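Local coordinates for 450aa long hypothetical fmu protein (Pyrococcus horikoshii, PDB 2YXL) that probably methylates cytosine in RNA at carbon 5, using S-adenosyl-L-methionine as a class I-like methyltransferase of the RsmB/NOP family, at residues L277-K282 with K305-K310; T78-D83 with A89-V94. All coordinates share one frame; numbering follows the deposited sequence.

Contact 1 joins the last turn of helix 272-280 to the residues that leave helix 294-306, in the Rossmann-like methyltransferase fold, and its touching residues are all buried. Contact 2 is more local and only partly buried: the loop ahead of helix 84-99 folds back on that helix in the helical N-terminal region. The two share no element, lie on opposite sides of the chain's centre and have centres about 44 Å apart. Neither pair of segments is joined by hydrogen bonds. Each pairs one methyl-to-methyl touch with a second, separate approach to a charged side chain held by residues elsewhere: a glutamate paired with an arginine in contact 1, an arginine with two acidic partners in contact 2.

Contact 1 (L277-K282 with K305-K310); sequences LAELMK and KRMGIK
The carboxylate of Glu279 is gripped through both oxygens, OE2 in a salt bridge with Arg190 and OE1 in a hydrogen bond with Thr193, and Met307 approaches this polar end with its terminal methyl. Met307 CE lies 4.5 Å from Glu279 OE2, a loose approach of an apolar group to a buried acid whose charge is probably balanced by the arginine. The firmer touch is apolar. Ala278 CB points at Ile309 and meets two of its branches, CG2 at 3.6 Å and CD1 at 3.8 Å. Ile309 CB is not aimed at the helix; chi1 of -42° sets CG2 anti to the backbone N, and with chi2 of -65° brings CD1 round to the same alanine methyl. Ala278 and Ile309 are also the point of closest backbone approach of the two segments, with CA atoms 6.8 Å apart. Both helices finish in Schellman motifs: Lys282, at positive phi, sends its N to Glu279 O at 3.0 Å, and Gly308 takes the equivalent place after the other helix. Asn283, next along the chain, ties the two exits together by bonding Gly308 O and Lys310 N. The helices lie in consecutive beta-alpha-beta units, between parallel strands 262-265, 286-290 and 312-315, an arrangement characteristic of the Rossmann-like fold of class I methyltransferases.

Contact 2 (T78-D83 with A89-V94); sequences TPLILD and ALRVAV
A leucine methyl rests against a charged group: Leu80 CD1 lies 3.8 Å from Arg91 NH2, coming obliquely to the guanidinium. Leu80 CB points away from helix 84-99, and only the end of the side chain turns back to make this touch. Arg91 reaches out from the helix on a chain extended from CG to NE, and its planar end is held by two salt bridges, NH2 to Asp68 and NH1 to Glu26, which probably balance its charge. In a separate patch, Leu82 CD2 meets Leu90 CD1 at 3.9 Å, the two side chains crossing at about a right angle; Leu90 also packs on helix 124-138. The loop residues are arranged by their own bonds. Thr78 OG1 accepts from Leu80 N at 3.2 Å with an N-H...O angle of 163°, an ST turn that leads into the short 3-10 segment 79-81, and Arg87 NH2 bonds both Pro79 O and Leu82 O. Asp83 then serves as N-cap, its OD1 accepting from Leu86 N. The whole is a 3-10 turn and capped helix start linking helices 47-75 and 84-99 within the all-helical N-terminal region, probably NusB-like as in bacterial RsmB.

Contact 1 (L277-K282 with K305-K310)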
loop_
_atom_site.group_PDB
_atom_site.type_symbol
_atom_site.label_atom_id
_atom_site.label_comp_id
_atom_site.label_asym_id
_atom_site.label_seq_id
_atom_site.Cartn_x
_atom_site.Cartn_y
_atom_site.Cartn_z
ATOM N N LEU A 277 -0.496 14.697 -12.284
ATOM C CA LEU A 277 -0.325 15.053 -13.696
ATOM C C LEU A 277 -0.995 16.390 -14.004
ATOM O O LEU A 277 -0.447 17.209 -14.744
ATOM C CB LEU A 277 -0.887 13.960 -14.613
ATOM C CG LEU A 277 -0.255 12.561 -14.651
ATOM C CD1 LEU A 277 -1.203 11.582 -15.329
ATOM C CD2 LEU A 277 1.101 12.552 -15.348
ATOM N N ALA A 278 -2.173 16.604 -13.417
ATOM C CA ALA A 278 -2.921 17.853 -13.570
ATOM C C ALA A 278 -2.191 19.071 -12.988
ATOM O O ALA A 278 -2.292 20.174 -13.533
ATOM C CB ALA A 278 -4.299 17.715 -12.954
ATOM N N GLU A 279 -1.465 18.866 -11.887
ATOM C CA GLU A 279 -0.642 19.915 -11.278
ATOM C C GLU A 279 0.470 20.349 -12.222
ATOM O O GLU A 279 0.715 21.542 -12.398
ATOM C CB GLU A 279 -0.012 19.435 -9.969
ATOM C CG GLU A 279 -0.977 19.223 -8.818
ATOM C CD GLU A 279 -0.263 19.031 -7.488
ATOM O OE1 GLU A 279 0.606 19.864 -7.137
ATOM O OE2 GLU A 279 -0.579 18.053 -6.784
ATOM N N LEU A 280 1.137 19.365 -12.822
ATOM C CA LEU A 280 2.235 19.609 -13.757
ATOM C C LEU A 280 1.767 20.260 -15.056
ATOM O O LEU A 280 2.520 20.993 -15.696
ATOM C CB LEU A 280 2.972 18.303 -14.057
ATOM C CG LEU A 280 3.741 17.685 -12.888
ATOM C CD1 LEU A 280 4.067 16.235 -13.180
ATOM C CD2 LEU A 280 5.010 18.488 -12.585
ATOM N N MET A 281 0.522 19.983 -15.435
ATOM C CA MET A 281 -0.098 20.596 -16.608
ATOM C C MET A 281 -0.749 21.923 -16.230
ATOM O O MET A 281 -1.363 22.584 -17.071
ATOM C CB MET A 281 -1.134 19.649 -17.220
ATOM C CG MET A 281 -0.540 18.380 -17.809
ATOM S SD MET A 281 -1.700 16.999 -17.868
ATOM C CE MET A 281 -2.746 17.471 -19.249
ATOM N N LYS A 282 -0.607 22.293 -14.956
ATOM C CA LYS A 282 -1.138 23.544 -14.395
ATOM C C LYS A 282 -2.620 23.762 -14.720
ATOM O O LYS A 282 -3.031 24.853 -15.129
ATOM C CB LYS A 282 -0.278 24.752 -14.811
ATOM C CG LYS A 282 1.199 24.626 -14.428
ATOM C CD LYS A 282 1.934 25.957 -14.527
ATOM C CE LYS A 282 1.946 26.680 -13.187
ATOM N NZ LYS A 282 2.651 27.991 -13.276
ATOM N N LYS A 305 -12.392 17.233 -7.661
ATOM C CA LYS A 305 -13.130 18.474 -7.404
ATOM C C LYS A 305 -12.672 19.192 -6.128
ATOM O O LYS A 305 -12.642 20.424 -6.081
ATOM C CB LYS A 305 -14.653 18.246 -7.431
ATOM C CG LYS A 305 -15.213 17.251 -6.405
ATOM C CD LYS A 305 -15.770 17.941 -5.154
ATOM C CE LYS A 305 -17.048 18.734 -5.439
ATOM N NZ LYS A 305 -18.191 17.871 -5.853
ATOM N N ARG A 306 -12.307 18.412 -5.111
ATOM C CA ARG A 306 -11.821 18.944 -3.838
ATOM C C ARG A 306 -10.452 19.611 -3.998
ATOM O O ARG A 306 -10.156 20.603 -3.331
ATOM C CB ARG A 306 -11.786 17.828 -2.785
ATOM C CG ARG A 306 -11.129 18.175 -1.450
ATOM C CD ARG A 306 -11.828 17.505 -0.262
ATOM N NE ARG A 306 -12.364 16.176 -0.568
ATOM C CZ ARG A 306 -11.699 15.031 -0.420
ATOM N NH1 ARG A 306 -10.451 15.028 0.029
ATOM N NH2 ARG A 306 -12.289 13.884 -0.728
ATOM N N MET A 307 -9.639 19.067 -4.902
ATOM C CA MET A 307 -8.306 19.601 -5.185
ATOM C C MET A 307 -8.313 20.652 -6.302
ATOM O O MET A 307 -7.257 21.151 -6.704
ATOM C CB MET A 307 -7.332 18.466 -5.514
ATOM C CG MET A 307 -7.048 17.540 -4.337
ATOM S SD MET A 307 -6.089 16.080 -4.782
ATOM C CE MET A 307 -4.457 16.788 -5.004
ATOM N N GLY A 308 -9.505 20.986 -6.794
ATOM C CA GLY A 308 -9.674 22.037 -7.797
ATOM C C GLY A 308 -9.262 21.665 -9.210
ATOM O O GLY A 308 -9.078 22.544 -10.058
ATOM N N ILE A 309 -9.113 20.367 -9.466
ATOM C CA ILE A 309 -8.817 19.863 -10.808
ATOM C C ILE A 309 -10.077 19.968 -11.674
ATOM O O ILE A 309 -11.185 19.696 -11.204
ATOM C CB ILE A 309 -8.333 18.385 -10.784
ATOM C CG1 ILE A 309 -7.337 18.120 -9.633
ATOM C CG2 ILE A 309 -7.788 17.965 -12.153
ATOM C CD1 ILE A 309 -6.002 18.853 -9.728
ATOM N N LYS A 310 -9.898 20.364 -12.932
ATOM C CA LYS A 310 -11.027 20.577 -13.840
ATOM C C LYS A 310 -10.816 20.041 -15.264
ATOM O O LYS A 310 -11.676 20.213 -16.132
ATOM C CB LYS A 310 -11.418 22.063 -13.868
ATOM C CG LYS A 310 -10.284 23.023 -14.204
ATOM C CD LYS A 310 -10.751 24.468 -14.116
ATOM C CE LYS A 310 -9.640 25.435 -14.492
ATOM N NZ LYS A 310 -10.117 26.845 -14.484
#

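Contact 2 (T78-D83 with A89-V94)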
loop_
_atom_site.group_PDB
_atom_site.type_symbol
_atom_site.label_atom_id
_atom_site.label_comp_id
_atom_site.label_asym_id
_atom_site.label_seq_id
_atom_site.Cartn_x
_atom_site.Cartn_y
_atom_site.Cartn_z
ATOM N N THR A 78 -6.235 -24.673 10.178
ATOM C CA THR A 78 -5.974 -23.311 9.721
ATOM C C THR A 78 -7.072 -22.354 10.213
ATOM O O THR A 78 -8.254 -22.704 10.197
ATOM C CB THR A 78 -5.811 -23.215 8.184
ATOM O OG1 THR A 78 -5.707 -21.836 7.808
ATOM C CG2 THR A 78 -6.994 -23.857 7.443
ATOM N N PRO A 79 -6.680 -21.158 10.693
ATOM C CA PRO A 79 -7.682 -20.165 11.103
ATOM C C PRO A 79 -8.519 -19.654 9.929
ATOM O O PRO A 79 -9.536 -18.988 10.137
ATOM C CB PRO A 79 -6.836 -19.030 11.681
ATOM C CG PRO A 79 -5.491 -19.199 11.044
ATOM C CD PRO A 79 -5.304 -20.672 10.913
ATOM N N LEU A 80 -8.090 -19.972 8.709
ATOM C CA LEU A 80 -8.787 -19.531 7.499
ATOM C C LEU A 80 -10.181 -20.136 7.317
ATOM O O LEU A 80 -11.027 -19.515 6.679
ATOM C CB LEU A 80 -7.913 -19.745 6.252
ATOM C CG LEU A 80 -7.047 -18.575 5.739
ATOM C CD1 LEU A 80 -6.527 -17.649 6.840
ATOM C CD2 LEU A 80 -5.884 -19.081 4.881
ATOM N N ILE A 81 -10.429 -21.317 7.890
ATOM C CA ILE A 81 -11.763 -21.950 7.807
ATOM C C ILE A 81 -12.725 -21.475 8.900
ATOM O O ILE A 81 -13.912 -21.811 8.885
ATOM C CB ILE A 81 -11.710 -23.511 7.820
ATOM C CG1 ILE A 81 -11.215 -24.038 9.172
ATOM C CG2 ILE A 81 -10.894 -24.047 6.638
ATOM C CD1 ILE A 81 -11.649 -25.463 9.472
ATOM N N LEU A 82 -12.199 -20.701 9.842
ATOM C CA LEU A 82 -12.957 -20.188 10.971
ATOM C C LEU A 82 -13.693 -18.894 10.621
ATOM O O LEU A 82 -13.362 -18.223 9.641
ATOM C CB LEU A 82 -12.000 -19.944 12.146
ATOM C CG LEU A 82 -11.743 -20.973 13.260
ATOM C CD1 LEU A 82 -11.960 -22.428 12.871
ATOM C CD2 LEU A 82 -10.346 -20.768 13.830
ATOM N N ASP A 83 -14.697 -18.562 11.434
ATOM C CA ASP A 83 -15.417 -17.283 11.377
ATOM C C ASP A 83 -14.444 -16.089 11.459
ATOM O O ASP A 83 -13.472 -16.141 12.218
ATOM C CB ASP A 83 -16.449 -17.241 12.518
ATOM C CG ASP A 83 -16.999 -15.845 12.777
ATOM O OD1 ASP A 83 -16.325 -15.066 13.491
ATOM O OD2 ASP A 83 -18.109 -15.534 12.287
ATOM N N ALA A 89 -9.848 -12.250 16.438
ATOM C CA ALA A 89 -9.613 -12.284 17.882
ATOM C C ALA A 89 -8.424 -13.178 18.232
ATOM O O ALA A 89 -7.587 -12.805 19.061
ATOM C CB ALA A 89 -10.858 -12.729 18.626
ATOM N N LEU A 90 -8.349 -14.342 17.592
ATOM C CA LEU A 90 -7.253 -15.277 17.820
ATOM C C LEU A 90 -5.907 -14.664 17.418
ATOM O O LEU A 90 -4.916 -14.818 18.134
ATOM C CB LEU A 90 -7.503 -16.603 17.092
ATOM C CG LEU A 90 -8.597 -17.535 17.635
ATOM C CD1 LEU A 90 -8.786 -18.724 16.720
ATOM C CD2 LEU A 90 -8.284 -18.010 19.059
ATOM N N ARG A 91 -5.885 -13.948 16.294
ATOM C CA ARG A 91 -4.676 -13.262 15.834
ATOM C C ARG A 91 -4.209 -12.197 16.831
ATOM O O ARG A 91 -3.021 -12.102 17.149
ATOM C CB ARG A 91 -4.899 -12.641 14.452
ATOM C CG ARG A 91 -4.879 -13.647 13.313
ATOM C CD ARG A 91 -5.373 -13.047 12.004
ATOM N NE ARG A 91 -5.097 -13.944 10.880
ATOM C CZ ARG A 91 -5.492 -13.743 9.625
ATOM N NH1 ARG A 91 -6.203 -12.671 9.293
ATOM N NH2 ARG A 91 -5.175 -14.631 8.693
ATOM N N VAL A 92 -5.160 -11.411 17.323
ATOM C CA VAL A 92 -4.899 -10.381 18.313
ATOM C C VAL A 92 -4.329 -10.988 19.603
ATOM O O VAL A 92 -3.322 -10.498 20.137
ATOM C CB VAL A 92 -6.184 -9.558 18.596
ATOM C CG1 VAL A 92 -6.048 -8.721 19.866
ATOM C CG2 VAL A 92 -6.522 -8.673 17.399
ATOM N N ALA A 93 -4.961 -12.062 20.078
ATOM C CA ALA A 93 -4.560 -12.713 21.328
ATOM C C ALA A 93 -3.184 -13.373 21.240
ATOM O O ALA A 93 -2.376 -13.246 22.160
ATOM C CB ALA A 93 -5.615 -13.723 21.775
ATOM N N VAL A 94 -2.924 -14.069 20.135
ATOM C CA VAL A 94 -1.637 -14.738 19.919
ATOM C C VAL A 94 -0.498 -13.720 19.826
ATOM O O VAL A 94 0.568 -13.919 20.411
ATOM C CB VAL A 94 -1.670 -15.668 18.670
ATOM C CG1 VAL A 94 -0.260 -16.104 18.259
ATOM C CG2 VAL A 94 -2.552 -16.889 18.937
#